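Local atomic coordinates of sulfotransferase (Alicyclobacillus acidocaldarius subsp. acidocaldarius, PDB entry 3RNL), a protein that probably acts as a sulfotransferase, moving a sulfuryl group from a donor such as PAPS to an acceptor, and binds magnesium ions. Residues L116-R122 against Y161-Y167; I186-E190 against R296-W301. One frame throughout, in Å; residues are numbered along the deposited sequence. Where two conformers were deposited one is given.

Contact 1: residues L116-R122 against Y161-Y167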
loop_
_atom_site.group_PDB
_atom_site.type_symbol
_atom_site.label_atom_id
_atom_site.label_comp_id
_atom_site.label_asym_id
_atom_site.label_seq_id
_atom_site.Cartn_x
_atom_site.Cartn_y
_atom_site.Cartn_z
ATOM N N LEU A 116 -0.224 5.396 4.976
ATOM C CA LEU A 116 -0.746 4.635 6.107
ATOM C C LEU A 116 -2.000 5.277 6.640
ATOM O O LEU A 116 -2.131 6.491 6.667
ATOM C CB LEU A 116 0.292 4.570 7.238
ATOM C CG LEU A 116 1.675 4.039 6.857
ATOM C CD1 LEU A 116 2.635 4.143 8.057
ATOM C CD2 LEU A 116 1.593 2.588 6.378
ATOM N N ARG A 117 -2.902 4.438 7.118
ATOM C CA ARG A 117 -4.150 4.904 7.673
ATOM C C ARG A 117 -4.322 4.245 9.036
ATOM O O ARG A 117 -3.801 3.158 9.249
ATOM C CB ARG A 117 -5.252 4.427 6.747
ATOM C CG ARG A 117 -6.611 4.780 7.176
ATOM C CD ARG A 117 -7.554 4.265 6.155
ATOM N NE ARG A 117 -8.894 4.763 6.387
ATOM C CZ ARG A 117 -9.916 4.458 5.607
ATOM N NH1 ARG A 117 -9.734 3.662 4.554
ATOM N NH2 ARG A 117 -11.104 4.958 5.875
ATOM N N ASN A 118 -5.099 4.849 9.932
ATOM C CA ASN A 118 -5.333 4.223 11.236
ATOM C C ASN A 118 -5.722 2.770 10.948
ATOM O O ASN A 118 -6.672 2.507 10.208
ATOM C CB ASN A 118 -6.499 4.949 11.913
ATOM C CG ASN A 118 -6.930 4.324 13.233
ATOM O OD1 ASN A 118 -6.594 3.184 13.553
ATOM N ND2 ASN A 118 -7.695 5.094 14.015
ATOM N N PRO A 119 -4.972 1.810 11.518
ATOM C CA PRO A 119 -5.177 0.410 11.111
ATOM C C PRO A 119 -6.536 -0.148 11.534
ATOM O O PRO A 119 -6.966 -1.162 10.988
ATOM C CB PRO A 119 -4.049 -0.344 11.840
ATOM C CG PRO A 119 -3.621 0.583 12.966
ATOM C CD PRO A 119 -3.791 1.971 12.383
ATOM N N VAL A 120 -7.190 0.491 12.496
ATOM C CA VAL A 120 -8.550 0.094 12.850
ATOM C C VAL A 120 -9.500 0.398 11.674
ATOM O O VAL A 120 -10.299 -0.448 11.260
ATOM C CB VAL A 120 -9.036 0.821 14.108
ATOM C CG1 VAL A 120 -10.476 0.398 14.435
ATOM C CG2 VAL A 120 -8.114 0.509 15.285
ATOM N N ASP A 121 -9.401 1.619 11.143
ATOM C CA ASP A 121 -10.219 2.029 9.995
ATOM C C ASP A 121 -9.846 1.255 8.745
ATOM O O ASP A 121 -10.704 0.945 7.917
ATOM C CB ASP A 121 -10.074 3.532 9.742
ATOM C CG ASP A 121 -10.664 4.358 10.876
ATOM O OD1 ASP A 121 -11.852 4.161 11.192
ATOM O OD2 ASP A 121 -9.948 5.186 11.460
ATOM N N ARG A 122 -8.558 0.976 8.588
ATOM C CA ARG A 122 -8.083 0.223 7.421
ATOM C C ARG A 122 -8.710 -1.171 7.403
ATOM O O ARG A 122 -9.139 -1.667 6.349
ATOM C CB ARG A 122 -6.554 0.075 7.449
ATOM C CG ARG A 122 -5.961 -0.441 6.120
ATOM C CD ARG A 122 -4.718 -1.299 6.342
ATOM N NE ARG A 122 -5.112 -2.589 6.913
ATOM C CZ ARG A 122 -5.624 -3.589 6.199
ATOM N NH1 ARG A 122 -5.791 -3.454 4.878
ATOM N NH2 ARG A 122 -5.981 -4.721 6.803
ATOM N N TYR A 161 -6.968 -8.731 8.410
ATOM C CA TYR A 161 -7.348 -7.422 8.903
ATOM C C TYR A 161 -6.265 -6.899 9.812
ATOM O O TYR A 161 -5.855 -5.744 9.707
ATOM C CB TYR A 161 -8.652 -7.531 9.683
ATOM C CG TYR A 161 -9.804 -7.936 8.809
ATOM C CD1 TYR A 161 -10.185 -7.158 7.726
ATOM C CD2 TYR A 161 -10.527 -9.095 9.077
ATOM C CE1 TYR A 161 -11.245 -7.533 6.914
ATOM C CE2 TYR A 161 -11.582 -9.475 8.275
ATOM C CZ TYR A 161 -11.944 -8.690 7.204
ATOM O OH TYR A 161 -13.003 -9.075 6.411
ATOM N N ARG A 162 -5.831 -7.757 10.722
ATOM C CA ARG A 162 -4.795 -7.386 11.686
ATOM C C ARG A 162 -3.390 -7.407 11.076
ATOM O O ARG A 162 -2.625 -6.455 11.248
ATOM C CB ARG A 162 -4.842 -8.313 12.917
ATOM C CG ARG A 162 -6.021 -8.061 13.866
ATOM C CD ARG A 162 -6.095 -9.171 14.945
ATOM N NE ARG A 162 -6.715 -8.695 16.190
ATOM C CZ ARG A 162 -8.000 -8.848 16.497
ATOM N NH1 ARG A 162 -8.814 -9.463 15.653
ATOM N NH2 ARG A 162 -8.471 -8.390 17.651
ATOM N N ALA A 163 -3.044 -8.479 10.361
ATOM C CA ALA A 163 -1.649 -8.650 9.955
ATOM C C ALA A 163 -1.190 -7.504 9.056
ATOM O O ALA A 163 -0.063 -7.003 9.175
ATOM C CB ALA A 163 -1.442 -9.991 9.255
ATOM N N VAL A 164 -2.063 -7.083 8.153
ATOM C CA VAL A 164 -1.694 -6.046 7.188
ATOM C C VAL A 164 -1.572 -4.665 7.849
ATOM O O VAL A 164 -0.850 -3.790 7.365
ATOM C CB VAL A 164 -2.688 -6.051 5.991
ATOM C CG1 VAL A 164 -2.567 -4.786 5.155
ATOM C CG2 VAL A 164 -2.432 -7.301 5.141
ATOM N N GLY A 165 -2.259 -4.487 8.965
ATOM C CA GLY A 165 -2.218 -3.229 9.695
ATOM C C GLY A 165 -1.077 -3.120 10.701
ATOM O O GLY A 165 -0.919 -2.053 11.318
ATOM N N LEU A 166 -0.256 -4.159 10.876
ATOM C CA LEU A 166 0.825 -3.922 11.825
ATOM C C LEU A 166 1.980 -3.404 10.981
ATOM O O LEU A 166 2.926 -4.125 10.635
ATOM C CB LEU A 166 1.205 -5.266 12.458
ATOM C CG LEU A 166 0.152 -5.881 13.397
ATOM C CD1 LEU A 166 0.404 -7.371 13.675
ATOM C CD2 LEU A 166 0.144 -5.094 14.698
ATOM N N TYR A 167 2.050 -2.081 10.921
ATOM C CA TYR A 167 2.887 -1.429 9.922
ATOM C C TYR A 167 4.342 -1.364 10.331
ATOM O O TYR A 167 5.213 -1.244 9.474
ATOM C CB TYR A 167 2.443 0.010 9.684
ATOM C CG TYR A 167 1.017 0.219 9.213
ATOM C CD1 TYR A 167 0.478 -0.507 8.149
ATOM C CD2 TYR A 167 0.227 1.183 9.818
ATOM C CE1 TYR A 167 -0.845 -0.265 7.712
ATOM C CE2 TYR A 167 -1.080 1.419 9.408
ATOM C CZ TYR A 167 -1.605 0.694 8.350
ATOM O OH TYR A 167 -2.898 0.963 7.949
HETATM O O HOH W 1 -5.422 -3.049 9.692
#
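Tyr167 reaches across to Arg117 with its hydroxyl, and OH donates to Arg117 O at 2.7 Å, lying in the carbonyl plane and using a lone pair. Its CG sits beside the backbone N, anti to the carbonyl carbon (chi1 -59°), which swings the ring back over Gly165. One face therefore lies over the carbonyl oxygen of Gly165, while Leu116 comes down on the opposite face in a CH-pi contact: CD2 is 3.7 Å from the centroid and only 12° off the ring normal. Pro119 fits beside Gly165, which has no side chain to keep the two backbones apart; their CA atoms approach to 4.9 Å.

Arg122 bends at chi2, bringing CD alongside the Tyr167 hydroxyl, and again at chi3; its guanidinium plane stands 81° from the ring. Val164 CG1 presses on one face of this group, 3.4 Å from Arg122 CZ. At the edge, Arg122 NH2 gives a nearly straight bond to Tyr161 O, 3.1 Å long. Arg122 NE donates to water 1 at 2.8 Å, and that water donates hydrogen bonds to Tyr161 O and Pro119 O; with NH1 bonded to Ala17 O, every guanidinium nitrogen has an acceptor.

The strand-to-helix turn through Leu116-Arg122 is consistent with the 3'-phosphate-binding element of the sulfotransferase family, though no PAPS is bound in the model. Strand 111-116 ends at Leu116 and helix 119-132 begins with Asn118 as its N-cap, OD1 accepting from Val120 N; the loop 161-167 packs against this junction just before helix 167-178, and helix 273-294 touches Pro119 through Phe283.

Contact 2: residues I186-E190 against R296-W301. With GOL (glycerol), chain E.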
loop_
_atom_site.group_PDB
_atom_site.type_symbol
_atom_site.label_atom_id
_atom_site.label_comp_id
_atom_site.label_asym_id
_atom_site.label_seq_id
_atom_site.Cartn_x
_atom_site.Cartn_y
_atom_site.Cartn_z
ATOM N N ILE A 186 3.294 8.872 4.054
ATOM C CA ILE A 186 2.196 9.839 4.075
ATOM C C ILE A 186 1.069 9.275 4.911
ATOM O O ILE A 186 0.828 8.073 4.885
ATOM C CB ILE A 186 1.622 10.034 2.668
ATOM C CG1 ILE A 186 2.698 10.517 1.704
ATOM C CG2 ILE A 186 0.462 11.023 2.678
ATOM C CD1 ILE A 186 2.277 10.317 0.264
ATOM N N LEU A 187 0.395 10.132 5.672
ATOM C CA LEU A 187 -0.785 9.689 6.424
ATOM C C LEU A 187 -2.069 9.954 5.642
ATOM O O LEU A 187 -2.268 11.029 5.077
ATOM C CB LEU A 187 -0.860 10.384 7.783
ATOM C CG LEU A 187 0.382 10.219 8.654
ATOM C CD1 LEU A 187 0.167 10.888 10.010
ATOM C CD2 LEU A 187 0.737 8.725 8.818
ATOM N N PHE A 188 -2.946 8.963 5.620
ATOM C CA PHE A 188 -4.199 9.068 4.883
ATOM C C PHE A 188 -5.004 10.299 5.305
ATOM O O PHE A 188 -5.612 10.995 4.481
ATOM C CB PHE A 188 -5.016 7.797 5.119
ATOM C CG PHE A 188 -6.412 7.876 4.597
ATOM C CD1 PHE A 188 -6.671 7.672 3.253
ATOM C CD2 PHE A 188 -7.460 8.173 5.443
ATOM C CE1 PHE A 188 -7.965 7.753 2.766
ATOM C CE2 PHE A 188 -8.758 8.254 4.966
ATOM C CZ PHE A 188 -9.009 8.044 3.626
ATOM N N GLU A 189 -4.999 10.571 6.597
ATOM C CA GLU A 189 -5.782 11.671 7.141
ATOM C C GLU A 189 -5.312 13.053 6.600
ATOM O O GLU A 189 -6.132 13.946 6.321
ATOM C CB GLU A 189 -5.766 11.562 8.675
ATOM C CG GLU A 189 -6.376 10.218 9.242
ATOM C CD GLU A 189 -5.466 8.934 9.185
ATOM O OE1 GLU A 189 -4.222 9.022 8.962
ATOM O OE2 GLU A 189 -6.024 7.808 9.395
ATOM N N GLU A 190 -4.005 13.219 6.442
ATOM C CA GLU A 190 -3.470 14.442 5.840
ATOM C C GLU A 190 -3.816 14.523 4.358
ATOM O O GLU A 190 -4.159 15.588 3.840
ATOM C CB GLU A 190 -1.957 14.521 6.022
ATOM C CG GLU A 190 -1.539 15.295 7.248
ATOM C CD GLU A 190 -0.821 14.438 8.258
ATOM O OE1 GLU A 190 -1.286 14.366 9.417
ATOM O OE2 GLU A 190 0.212 13.842 7.891
ATOM N N ARG A 296 7.163 10.813 13.842
ATOM C CA ARG A 296 6.016 11.683 14.033
ATOM C C ARG A 296 4.994 11.043 14.956
ATOM O O ARG A 296 4.968 9.830 15.120
ATOM C CB ARG A 296 5.392 12.070 12.692
ATOM C CG ARG A 296 4.791 10.914 11.931
ATOM C CD ARG A 296 4.377 11.371 10.537
ATOM N NE ARG A 296 3.435 12.491 10.585
ATOM C CZ ARG A 296 2.918 13.083 9.512
ATOM N NH1 ARG A 296 3.248 12.667 8.295
ATOM N NH2 ARG A 296 2.068 14.091 9.657
ATOM N N ASP A 297 4.171 11.888 15.563
ATOM C CA ASP A 297 3.178 11.439 16.526
ATOM C C ASP A 297 1.878 11.016 15.828
ATOM O O ASP A 297 1.437 11.639 14.868
ATOM C CB ASP A 297 2.915 12.535 17.550
ATOM C CG ASP A 297 1.647 12.302 18.331
ATOM O OD1 ASP A 297 1.734 11.701 19.419
ATOM O OD2 ASP A 297 0.568 12.722 17.856
ATOM N N LEU A 298 1.378 9.868 16.261
ATOM C CA LEU A 298 0.170 9.190 15.770
ATOM C C LEU A 298 -1.109 9.376 16.594
ATOM O O LEU A 298 -1.989 8.520 16.549
ATOM C CB LEU A 298 0.435 7.742 15.339
ATOM C CG LEU A 298 1.485 7.764 14.210
ATOM C CD1 LEU A 298 1.954 6.352 13.858
ATOM C CD2 LEU A 298 0.967 8.502 12.972
ATOM N N SER A 299 -1.099 10.327 17.517
ATOM C CA SER A 299 -2.209 10.485 18.456
ATOM C C SER A 299 -3.577 10.550 17.772
ATOM O O SER A 299 -4.597 10.224 18.384
ATOM C CB SER A 299 -1.981 11.704 19.371
ATOM O OG SER A 299 -1.899 12.906 18.621
ATOM N N ALA A 300 -3.611 10.982 16.514
ATOM C CA ALA A 300 -4.872 11.012 15.771
ATOM C C ALA A 300 -5.475 9.607 15.652
ATOM O O ALA A 300 -6.675 9.443 15.440
ATOM C CB ALA A 300 -4.663 11.623 14.395
ATOM N N TRP A 301 -4.639 8.587 15.783
ATOM C CA TRP A 301 -5.131 7.220 15.668
ATOM C C TRP A 301 -5.678 6.668 16.987
ATOM O O TRP A 301 -6.139 5.537 17.029
ATOM C CB TRP A 301 -4.021 6.305 15.163
ATOM C CG TRP A 301 -3.601 6.561 13.736
ATOM C CD1 TRP A 301 -4.070 7.524 12.888
ATOM C CD2 TRP A 301 -2.609 5.832 13.009
ATOM N NE1 TRP A 301 -3.433 7.429 11.664
ATOM C CE2 TRP A 301 -2.533 6.396 11.715
ATOM C CE3 TRP A 301 -1.782 4.750 13.326
ATOM C CZ2 TRP A 301 -1.651 5.917 10.739
ATOM C CZ3 TRP A 301 -0.913 4.264 12.353
ATOM C CH2 TRP A 301 -0.857 4.848 11.076
HETATM C C1 GOL E . 1.786 14.168 5.071
HETATM O O1 GOL E . 1.331 13.002 5.736
HETATM C C2 GOL E . 3.001 13.884 4.186
HETATM O O2 GOL E . 3.081 14.874 3.165
HETATM C C3 GOL E . 4.271 13.886 5.045
HETATM O O3 GOL E . 5.185 12.878 4.629
HETATM O O HOH W 2 -2.737 9.961 10.687
#
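O1 of a glycerol, probably left from the crystallisation liquor, is gripped by three groups. Leu187 N points straight at it (3.0 Å from N to O1, 176° at the hydrogen), Arg296 NH1 donates from 3.2 Å, and O1 in turn donates to Glu190 OE2. The same OE2 forms a salt bridge with Arg296 NH2 at 2.6 Å, strongly bent and weak, with carboxylate and guanidinium planes 22° apart. Both bonds of OE2 hold for one of two deposited conformers and are less certain than those of Leu187 N and Arg296 NH1.

A bend at chi3 (-57°) turns the Arg296 guanidinium so that Leu187 CD1 lies over one face, 3.6 Å from Arg296 CZ. This is where strand 183-187, an edge strand of the parallel sheet in this P-loop-type alpha-beta-alpha sandwich, turns directly into helix 188-193, with Leu187 at the N-cap position. The chain after helix 273-294 returns to meet it. Leu187 CD1 also touches Leu298 CD2 at 3.9 Å, while the other methyl, CD2, meets Trp301 CZ2 obliquely at 4.2 Å.

Glu189 accepts at the indole edge: Trp301 NE1 to Glu189 OE1 is 3.2 Å and straight, yet weak, and water 2 lies between them, donating to Glu189 OE1 and taking a second weak bond from the same N-H. Glu189 OE2 is taken by Asn118 N. Leu298 CD2 sits over one face of the indole.

How the contacts relate
The two contacts follow one another along the chain, but their centres are only 12 Å apart and they touch directly. Strands 111-116 and 183-187 are neighbours in the parallel sheet, and probable backbone hydrogen bonds join their ends: Leu116 N to Ile186 O at 2.9 Å and Leu116 O to Phe188 N at 2.8 Å. Just beyond, Arg117 makes a cation-pi contact with Phe188, while its NH1 is bonded to Lys18 O. Trp301 of contact 2 packs on contact 1, its CE3 lying 3.6 Å from Pro119 CD. The magnesium site of Ser29, His31 and Ile34 lies away from both; the glycerol sits at contact 2.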